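Local coordinates for stage II sporulation protein E (SpoIIE) (Moorella thermoacetica, PDB 3ZT9), which is a PP2C-family, manganese-binding phosphatase that probably dephosphorylates partner proteins in stressosome signalling, on the pathway controlling secondary messengers, at residues C87-R91 with Y139-F145; L65-F69 with Q131-A135; C19-V25 with D186-I190. All blocks are in the same frame, centred on the assembly; numbering follows the deposited sequence. Where two conformers were deposited one is given.

Interaction 1 of 3, residues C87-R91 with Y139-F145. With MN (manganese (II) ion), chain D.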
loop_
_atom_site.group_PDB
_atom_site.type_symbol
_atom_site.label_atom_id
_atom_site.label_comp_id
_atom_site.label_asym_id
_atom_site.label_seq_id
_atom_site.Cartn_x
_atom_site.Cartn_y
_atom_site.Cartn_z
ATOM N N CYS A 87 2.328 -3.147 4.710
ATOM C CA CYS A 87 2.328 -4.585 5.025
ATOM C C CYS A 87 3.763 -4.982 5.250
ATOM O O CYS A 87 4.638 -4.646 4.453
ATOM C CB CYS A 87 1.831 -5.437 3.850
ATOM S SG CYS A 87 0.092 -5.333 3.466
ATOM N N ARG A 88 4.012 -5.730 6.306
ATOM C CA ARG A 88 5.372 -6.181 6.590
ATOM C C ARG A 88 5.296 -7.695 6.509
ATOM O O ARG A 88 4.568 -8.306 7.270
ATOM C CB ARG A 88 5.823 -5.742 7.991
ATOM C CG ARG A 88 7.211 -6.295 8.433
ATOM C CD ARG A 88 7.532 -5.798 9.891
ATOM N NE ARG A 88 8.905 -6.072 10.328
ATOM C CZ ARG A 88 9.327 -7.251 10.759
ATOM N NH1 ARG A 88 8.495 -8.288 10.797
ATOM N NH2 ARG A 88 10.584 -7.405 11.145
ATOM N N VAL A 89 5.991 -8.276 5.547
ATOM C CA VAL A 89 5.906 -9.727 5.315
ATOM C C VAL A 89 7.212 -10.396 5.665
ATOM O O VAL A 89 8.221 -10.222 4.976
ATOM C CB VAL A 89 5.602 -10.001 3.839
ATOM C CG1 VAL A 89 5.281 -11.475 3.634
ATOM C CG2 VAL A 89 4.442 -9.082 3.397
ATOM N N ASP A 90 7.213 -11.136 6.759
ATOM C CA ASP A 90 8.389 -11.816 7.204
ATOM C C ASP A 90 8.368 -13.213 6.644
ATOM O O ASP A 90 7.850 -14.104 7.266
ATOM C CB ASP A 90 8.320 -11.842 8.726
ATOM C CG ASP A 90 9.561 -12.323 9.362
ATOM O OD1 ASP A 90 10.390 -13.033 8.745
ATOM O OD2 ASP A 90 9.670 -11.998 10.565
ATOM N N ARG A 91 8.935 -13.410 5.461
ATOM C CA ARG A 91 8.774 -14.699 4.801
ATOM C C ARG A 91 9.541 -15.813 5.502
ATOM O O ARG A 91 9.110 -16.951 5.527
ATOM C CB ARG A 91 9.179 -14.550 3.336
ATOM C CG ARG A 91 8.411 -13.435 2.659
ATOM C CD ARG A 91 8.835 -13.292 1.210
ATOM N NE ARG A 91 8.471 -14.476 0.440
ATOM C CZ ARG A 91 9.296 -15.187 -0.323
ATOM N NH1 ARG A 91 10.595 -14.880 -0.439
ATOM N NH2 ARG A 91 8.799 -16.226 -0.975
ATOM N N TYR A 139 2.002 -16.198 6.977
ATOM C CA TYR A 139 2.386 -16.159 5.564
ATOM C C TYR A 139 2.972 -17.514 5.151
ATOM O O TYR A 139 3.779 -18.108 5.867
ATOM C CB TYR A 139 3.448 -15.065 5.307
ATOM C CG TYR A 139 4.062 -15.204 3.911
ATOM C CD1 TYR A 139 3.417 -14.652 2.793
ATOM C CD2 TYR A 139 5.249 -15.896 3.724
ATOM C CE1 TYR A 139 3.943 -14.805 1.507
ATOM C CE2 TYR A 139 5.789 -16.047 2.435
ATOM C CZ TYR A 139 5.129 -15.490 1.350
ATOM O OH TYR A 139 5.628 -15.655 0.091
ATOM N N GLN A 140 2.587 -18.018 3.993
ATOM C CA GLN A 140 3.357 -19.106 3.440
ATOM C C GLN A 140 3.507 -18.813 1.955
ATOM O O GLN A 140 2.676 -18.143 1.369
ATOM C CB GLN A 140 2.696 -20.452 3.719
ATOM C CG GLN A 140 1.605 -20.844 2.805
ATOM C CD GLN A 140 1.150 -22.271 3.074
ATOM O OE1 GLN A 140 1.321 -23.155 2.249
ATOM N NE2 GLN A 140 0.584 -22.494 4.246
ATOM N N GLU A 141 4.565 -19.326 1.358
ATOM C CA GLU A 141 4.780 -19.112 -0.065
ATOM C C GLU A 141 3.529 -19.452 -0.890
ATOM O O GLU A 141 2.881 -20.482 -0.673
ATOM C CB GLU A 141 5.972 -19.976 -0.507
ATOM C CG GLU A 141 6.101 -20.074 -2.014
ATOM C CD GLU A 141 6.223 -18.727 -2.672
ATOM O OE1 GLU A 141 7.192 -18.027 -2.323
ATOM O OE2 GLU A 141 5.349 -18.366 -3.519
ATOM N N GLY A 142 3.216 -18.558 -1.819
ATOM C CA GLY A 142 2.036 -18.636 -2.660
ATOM C C GLY A 142 0.937 -17.664 -2.252
ATOM O O GLY A 142 0.024 -17.379 -3.039
ATOM N N ASP A 143 0.998 -17.170 -1.017
ATOM C CA ASP A 143 0.033 -16.158 -0.580
ATOM C C ASP A 143 0.258 -14.876 -1.388
ATOM O O ASP A 143 1.395 -14.548 -1.712
ATOM C CB ASP A 143 0.229 -15.861 0.895
ATOM C CG ASP A 143 -0.148 -17.051 1.794
ATOM O OD1 ASP A 143 -0.689 -18.058 1.307
ATOM O OD2 ASP A 143 0.106 -16.968 3.006
ATOM N N LEU A 144 -0.817 -14.154 -1.670
ATOM C CA LEU A 144 -0.772 -13.021 -2.593
ATOM C C LEU A 144 -1.159 -11.788 -1.815
ATOM O O LEU A 144 -2.020 -11.858 -0.928
ATOM C CB LEU A 144 -1.751 -13.253 -3.722
ATOM C CG LEU A 144 -1.754 -14.676 -4.295
ATOM C CD1 LEU A 144 -3.042 -15.041 -4.992
ATOM C CD2 LEU A 144 -0.622 -14.742 -5.241
ATOM N N PHE A 145 -0.528 -10.648 -2.127
ATOM C CA PHE A 145 -0.896 -9.402 -1.459
ATOM C C PHE A 145 -1.297 -8.406 -2.538
ATOM O O PHE A 145 -0.608 -8.262 -3.545
ATOM C CB PHE A 145 0.312 -8.840 -0.694
ATOM C CG PHE A 145 0.754 -9.687 0.490
ATOM C CD1 PHE A 145 1.439 -10.886 0.311
ATOM C CD2 PHE A 145 0.471 -9.287 1.775
ATOM C CE1 PHE A 145 1.813 -11.665 1.415
ATOM C CE2 PHE A 145 0.817 -10.056 2.868
ATOM C CZ PHE A 145 1.512 -11.250 2.685
HETATM MN MN MN D . 5.410 -17.130 -5.196
HETATM O O HOH W 1 7.219 -16.241 -4.278
HETATM O O HOH W 2 3.748 -18.033 -6.259
HETATM O O HOH W 3 6.486 -18.833 -6.160
HETATM O O HOH W 4 5.702 -16.125 -7.218
#
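R91 crosses the ring of Y139 and ends at E141, joining the end of strand 82-90 to the turn before strand 144-148. Its CB lies 3.8 Å from Y139 CE2, and CG rests against the same atom at 3.7 Å. The chain bends at the CG-CD bond (chi3 65°), which keeps CD near Y139 OH and turns NE onto that oxygen. R91 NE donates to Y139 OH over 3.1 Å in an almost straight bond (164°), with the hydroxyl in the guanidinium plane. R91 NH2 adds a weak bond to that oxygen, gives a hydrogen bond to the backbone oxygen of E2, and forms a salt bridge of 2.8 Å with E141 OE1. The other carboxylate oxygen, E141 OE2, binds manganese at 2.1 Å, and four waters and the terminal carboxylate of R193 complete the site. Deeper in, V89 CG1 lies over a face of Y139, 4.1 Å from the ring centroid, and V89 CG2 over a face of F145, 4.0 Å from that ring's centroid. Replacing Y139 by an alanine would probably cost R91 NE its acceptor and V89 CG1 its aromatic cover. V89 meeting F145 joins the two sheets, as in the core of the PP2C-type alpha/beta sandwich.

Interaction 2 of 3, residues L65-F69 with Q131-A135; sequences LVNIF and QLLIA
Helix-on-loop packing closes one margin of the PP2C-type fold here: L132 and I134, in the chain leading into edge strand 135-138, lie against L65, V66 and F69 in the first turn of helix 65-76. The side chains meet through apolar atoms alone, and L132 carries most of the contact. Its CG is anti to the backbone N (chi1 -166°), which turns both methyls toward the helix, CD1 over the F69 ring and CD2 between F69 and the L65 carbonyl. One branch, L132 CD1, sits over a face of the F69 ring, 4.3 Å from the centroid and 19° off the ring normal, displaced toward the rim. L132 CD2 comes 3.7 Å from F69 CD2 and also touches the helix backbone, 3.5 Å from L65 O and 3.9 Å from V66 CA. L65 O lies at the edge of the F69 ring and already accepts the helical bond from F69 N at 3.0 Å, so the methyl leans on a peptide group whose polar need is met. The two side chains, L132 and F69, cross at about a right angle.

I134 supplies the outer half through a single atom. With CG1 anti to the carbonyl carbon (chi1 -64°) and the chain extended from there, I134 CD1 meets L65 CB at 3.9 Å and V66 CG2 at 4.1 Å. V66 is exposed and marks the solvent side, whereas L65 and F69 are buried.

Between the two, L133 packs on L118 and T120. Strand 95-101 lies beneath: Q97 meets both L65 and I134, and V101 meets both F69 and L132. On the inner side F69 also packs on M57 of helix 43-60 and L86 of strand 82-90, so the contact links the helical layer to the sheet edge.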
loop_
_atom_site.group_PDB
_atom_site.type_symbol
_atom_site.label_atom_id
_atom_site.label_comp_id
_atom_site.label_asym_id
_atom_site.label_seq_id
_atom_site.Cartn_x
_atom_site.Cartn_y
_atom_site.Cartn_z
ATOM N N LEU A 65 5.370 -1.099 13.385
ATOM C CA LEU A 65 4.385 -0.293 12.674
ATOM C C LEU A 65 3.884 0.907 13.508
ATOM O O LEU A 65 3.563 1.959 12.956
ATOM C CB LEU A 65 3.207 -1.188 12.225
ATOM C CG LEU A 65 3.433 -1.894 10.889
ATOM C CD1 LEU A 65 4.643 -2.838 11.029
ATOM C CD2 LEU A 65 2.151 -2.673 10.458
ATOM N N VAL A 66 3.795 0.762 14.828
ATOM C CA VAL A 66 3.319 1.883 15.625
ATOM C C VAL A 66 4.246 3.067 15.459
ATOM O O VAL A 66 3.814 4.188 15.158
ATOM C CB VAL A 66 3.189 1.500 17.117
ATOM C CG1 VAL A 66 3.052 2.759 17.988
ATOM C CG2 VAL A 66 1.997 0.525 17.303
ATOM N N ASN A 67 5.532 2.814 15.661
ATOM C CA ASN A 67 6.531 3.858 15.461
ATOM C C ASN A 67 6.515 4.385 14.026
ATOM O O ASN A 67 6.572 5.598 13.801
ATOM C CB ASN A 67 7.923 3.351 15.794
ATOM C CG ASN A 67 8.927 4.478 15.906
ATOM O OD1 ASN A 67 8.839 5.317 16.807
ATOM N ND2 ASN A 67 9.880 4.516 14.988
ATOM N N ILE A 68 6.426 3.483 13.058
ATOM C CA ILE A 68 6.465 3.890 11.652
ATOM C C ILE A 68 5.356 4.893 11.326
ATOM O O ILE A 68 5.609 5.942 10.736
ATOM C CB ILE A 68 6.374 2.700 10.708
ATOM C CG1 ILE A 68 7.684 1.904 10.711
ATOM C CG2 ILE A 68 6.057 3.172 9.267
ATOM C CD1 ILE A 68 7.510 0.466 10.192
ATOM N N PHE A 69 4.138 4.604 11.764
ATOM C CA PHE A 69 3.004 5.458 11.432
ATOM C C PHE A 69 3.028 6.740 12.234
ATOM O O PHE A 69 2.654 7.781 11.723
ATOM C CB PHE A 69 1.678 4.680 11.634
ATOM C CG PHE A 69 1.283 3.874 10.433
ATOM C CD1 PHE A 69 0.523 4.446 9.429
ATOM C CD2 PHE A 69 1.723 2.589 10.286
ATOM C CE1 PHE A 69 0.179 3.722 8.279
ATOM C CE2 PHE A 69 1.374 1.838 9.162
ATOM C CZ PHE A 69 0.596 2.407 8.156
ATOM N N GLN A 131 -5.645 4.858 18.233
ATOM C CA GLN A 131 -4.563 3.889 18.174
ATOM C C GLN A 131 -4.645 3.001 16.926
ATOM O O GLN A 131 -5.732 2.664 16.423
ATOM C CB GLN A 131 -4.534 3.028 19.437
ATOM C CG GLN A 131 -5.692 2.058 19.586
ATOM C CD GLN A 131 -5.366 0.922 20.544
ATOM O OE1 GLN A 131 -4.729 1.132 21.585
ATOM N NE2 GLN A 131 -5.784 -0.297 20.184
ATOM N N LEU A 132 -3.468 2.633 16.443
ATOM C CA LEU A 132 -3.321 1.892 15.208
ATOM C C LEU A 132 -3.782 0.460 15.405
ATOM O O LEU A 132 -3.385 -0.184 16.369
ATOM C CB LEU A 132 -1.835 1.907 14.829
ATOM C CG LEU A 132 -1.420 1.495 13.428
ATOM C CD1 LEU A 132 -1.995 2.401 12.326
ATOM C CD2 LEU A 132 0.102 1.479 13.383
ATOM N N LEU A 133 -4.601 -0.053 14.495
ATOM C CA LEU A 133 -5.030 -1.452 14.595
ATOM C C LEU A 133 -4.188 -2.310 13.661
ATOM O O LEU A 133 -4.338 -2.269 12.445
ATOM C CB LEU A 133 -6.507 -1.605 14.262
ATOM C CG LEU A 133 -7.447 -1.318 15.438
ATOM C CD1 LEU A 133 -8.883 -1.386 14.971
ATOM C CD2 LEU A 133 -7.219 -2.294 16.582
ATOM N N ILE A 134 -3.272 -3.079 14.226
ATOM C CA ILE A 134 -2.406 -3.898 13.376
ATOM C C ILE A 134 -3.010 -5.268 13.197
ATOM O O ILE A 134 -3.216 -6.008 14.177
ATOM C CB ILE A 134 -1.019 -4.064 14.036
ATOM C CG1 ILE A 134 -0.345 -2.696 14.122
ATOM C CG2 ILE A 134 -0.162 -5.031 13.230
ATOM C CD1 ILE A 134 0.913 -2.652 15.034
ATOM N N ALA A 135 -3.298 -5.603 11.947
ATOM C CA ALA A 135 -3.758 -6.943 11.618
ATOM C C ALA A 135 -2.556 -7.851 11.544
ATOM O O ALA A 135 -1.500 -7.438 11.107
ATOM C CB ALA A 135 -4.468 -6.916 10.269
#

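Interaction 3 of 3, residues C19-V25 with D186-I190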
loop_
_atom_site.group_PDB
_atom_site.type_symbol
_atom_site.label_atom_id
_atom_site.label_comp_id
_atom_site.label_asym_id
_atom_site.label_seq_id
_atom_site.Cartn_x
_atom_site.Cartn_y
_atom_site.Cartn_z
ATOM N N CYS A 19 1.917 12.401 -10.045
ATOM C CA CYS A 19 0.988 11.482 -9.395
ATOM C C CYS A 19 0.947 11.704 -7.898
ATOM O O CYS A 19 1.963 11.634 -7.224
ATOM C CB CYS A 19 1.371 10.024 -9.708
ATOM S SG CYS A 19 0.328 8.768 -8.931
ATOM N N GLY A 20 -0.248 11.954 -7.366
ATOM C CA GLY A 20 -0.385 12.199 -5.937
ATOM C C GLY A 20 -0.361 10.991 -5.027
ATOM O O GLY A 20 -0.463 11.140 -3.819
ATOM N N ASP A 21 -0.225 9.788 -5.587
ATOM C CA ASP A 21 -0.039 8.578 -4.803
ATOM C C ASP A 21 1.440 8.142 -4.866
ATOM O O ASP A 21 2.178 8.545 -5.754
ATOM C CB ASP A 21 -0.883 7.396 -5.351
ATOM C CG ASP A 21 -2.387 7.601 -5.273
ATOM O OD1 ASP A 21 -2.870 8.506 -4.570
ATOM O OD2 ASP A 21 -3.087 6.778 -5.916
ATOM N N ALA A 22 1.868 7.297 -3.932
ATOM C CA ALA A 22 3.219 6.765 -3.956
ATOM C C ALA A 22 3.259 5.309 -3.501
ATOM O O ALA A 22 2.461 4.905 -2.669
ATOM C CB ALA A 22 4.138 7.604 -3.069
ATOM N N CYS A 23 4.226 4.554 -4.029
ATOM C CA CYS A 23 4.454 3.141 -3.676
ATOM C C CYS A 23 5.879 2.917 -3.139
ATOM O O CYS A 23 6.827 3.581 -3.565
ATOM C CB CYS A 23 4.259 2.254 -4.930
ATOM S SG CYS A 23 2.553 2.262 -5.490
ATOM N N LEU A 24 6.019 1.960 -2.219
ATOM C CA LEU A 24 7.323 1.521 -1.718
ATOM C C LEU A 24 7.335 -0.001 -1.679
ATOM O O LEU A 24 6.375 -0.623 -1.231
ATOM C CB LEU A 24 7.537 2.016 -0.288
ATOM C CG LEU A 24 8.805 1.506 0.410
ATOM C CD1 LEU A 24 10.034 2.127 -0.202
ATOM C CD2 LEU A 24 8.742 1.827 1.888
ATOM N N VAL A 25 8.390 -0.588 -2.210
ATOM C CA VAL A 25 8.702 -2.000 -2.001
ATOM C C VAL A 25 10.131 -2.025 -1.524
ATOM O O VAL A 25 11.027 -1.561 -2.221
ATOM C CB VAL A 25 8.576 -2.849 -3.297
ATOM C CG1 VAL A 25 9.021 -4.261 -3.038
ATOM C CG2 VAL A 25 7.095 -2.780 -3.776
ATOM N N ASP A 186 -5.714 9.894 -8.930
ATOM C CA ASP A 186 -4.462 9.136 -9.009
ATOM C C ASP A 186 -4.709 7.673 -8.713
ATOM O O ASP A 186 -5.608 7.349 -7.947
ATOM C CB ASP A 186 -3.493 9.682 -7.983
ATOM C CG ASP A 186 -3.202 11.158 -8.206
ATOM O OD1 ASP A 186 -2.684 11.485 -9.263
ATOM O OD2 ASP A 186 -3.485 11.962 -7.330
ATOM N N VAL A 187 -3.895 6.794 -9.289
ATOM C CA VAL A 187 -4.055 5.346 -9.081
ATOM C C VAL A 187 -2.715 4.781 -8.644
ATOM O O VAL A 187 -1.667 5.161 -9.177
ATOM C CB VAL A 187 -4.556 4.656 -10.362
ATOM C CG1 VAL A 187 -4.444 3.127 -10.260
ATOM C CG2 VAL A 187 -6.021 5.102 -10.684
ATOM N N ALA A 188 -2.724 3.859 -7.680
ATOM C CA ALA A 188 -1.508 3.178 -7.294
ATOM C C ALA A 188 -1.876 1.746 -6.921
ATOM O O ALA A 188 -2.853 1.524 -6.213
ATOM C CB ALA A 188 -0.859 3.868 -6.080
ATOM N N VAL A 189 -1.083 0.783 -7.368
ATOM C CA VAL A 189 -1.373 -0.617 -7.091
ATOM C C VAL A 189 -0.085 -1.365 -6.903
ATOM O O VAL A 189 0.830 -1.183 -7.708
ATOM C CB VAL A 189 -2.048 -1.318 -8.302
ATOM C CG1 VAL A 189 -2.559 -2.727 -7.859
ATOM C CG2 VAL A 189 -3.173 -0.480 -8.864
ATOM N N ILE A 190 -0.044 -2.260 -5.901
ATOM C CA ILE A 190 1.065 -3.216 -5.748
ATOM C C ILE A 190 0.485 -4.629 -5.697
ATOM O O ILE A 190 -0.539 -4.841 -5.058
ATOM C CB ILE A 190 1.813 -2.983 -4.409
ATOM C CG1 ILE A 190 2.492 -1.607 -4.448
ATOM C CG2 ILE A 190 2.857 -4.051 -4.195
ATOM C CD1 ILE A 190 3.185 -1.261 -3.089
HETATM O O HOH W 5 -5.621 8.245 -5.316
HETATM O O HOH W 6 -3.505 11.169 -4.777
#
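C23, A188 and I190 form the apolar centre between strands 21-25 and 187-190, whose segments run nearly parallel (15°) with axes 6.7 Å apart at closest approach. C23 SG is the hub: it lies 3.8 Å from A188 CB and 4.0 Å from I190 CG1. With CG1 anti to its carbonyl carbon (chi1 -65°), I190 reaches across so that CD1 meets the backbone at L24 O (3.7 Å) and the side chain of V25 at CG2 (4.3 Å). At the other end of the centre, the CB atoms of A188 and D21 touch at 3.6 Å, and polar groups take over. The carboxylates of D21 and D186 are turned 69° apart, and a water donates to both D21 OD1 and D186 OD2, probably easing the closeness of two like charges. D186 OD1 accepts the backbone N-H of G20 over 3.1 Å, from above the carboxylate plane, and also that of R13; D21 OD2 is held by the hydroxyl of S149. The strands belong to different sheets of the sandwich: 21-28 pairs with 31-39, while 187-192 lies between 6-11 and 144-148. A22 and L24 face helix 43-60, whereas C23 and V25 meet I8 of strand 6-11.

How the interactions relate
Interactions 1 and 3 both join the two sheets of the sandwich, their centres about 20 Å apart. In one sheet, strands 144-148 and 187-192 are neighbours. Each lies by metal: 139-145 contributes to the manganese held by E141 and R193, whereas 19-25 with 186-190 borders the manganese pair bound by D38, G39, G41, D150 and D185, probably the catalytic centre as in PP2C relatives; the nearest atom of the D21 side chain is about 4 Å from one ion. Interaction 2, partly buried, lies about 18 Å between centres from interaction 1 and 20 Å from interaction 3. It touches interaction 1 where L65 CD1 meets R88 CD at 4.3 Å. Along the chain, interaction 3 encloses both others.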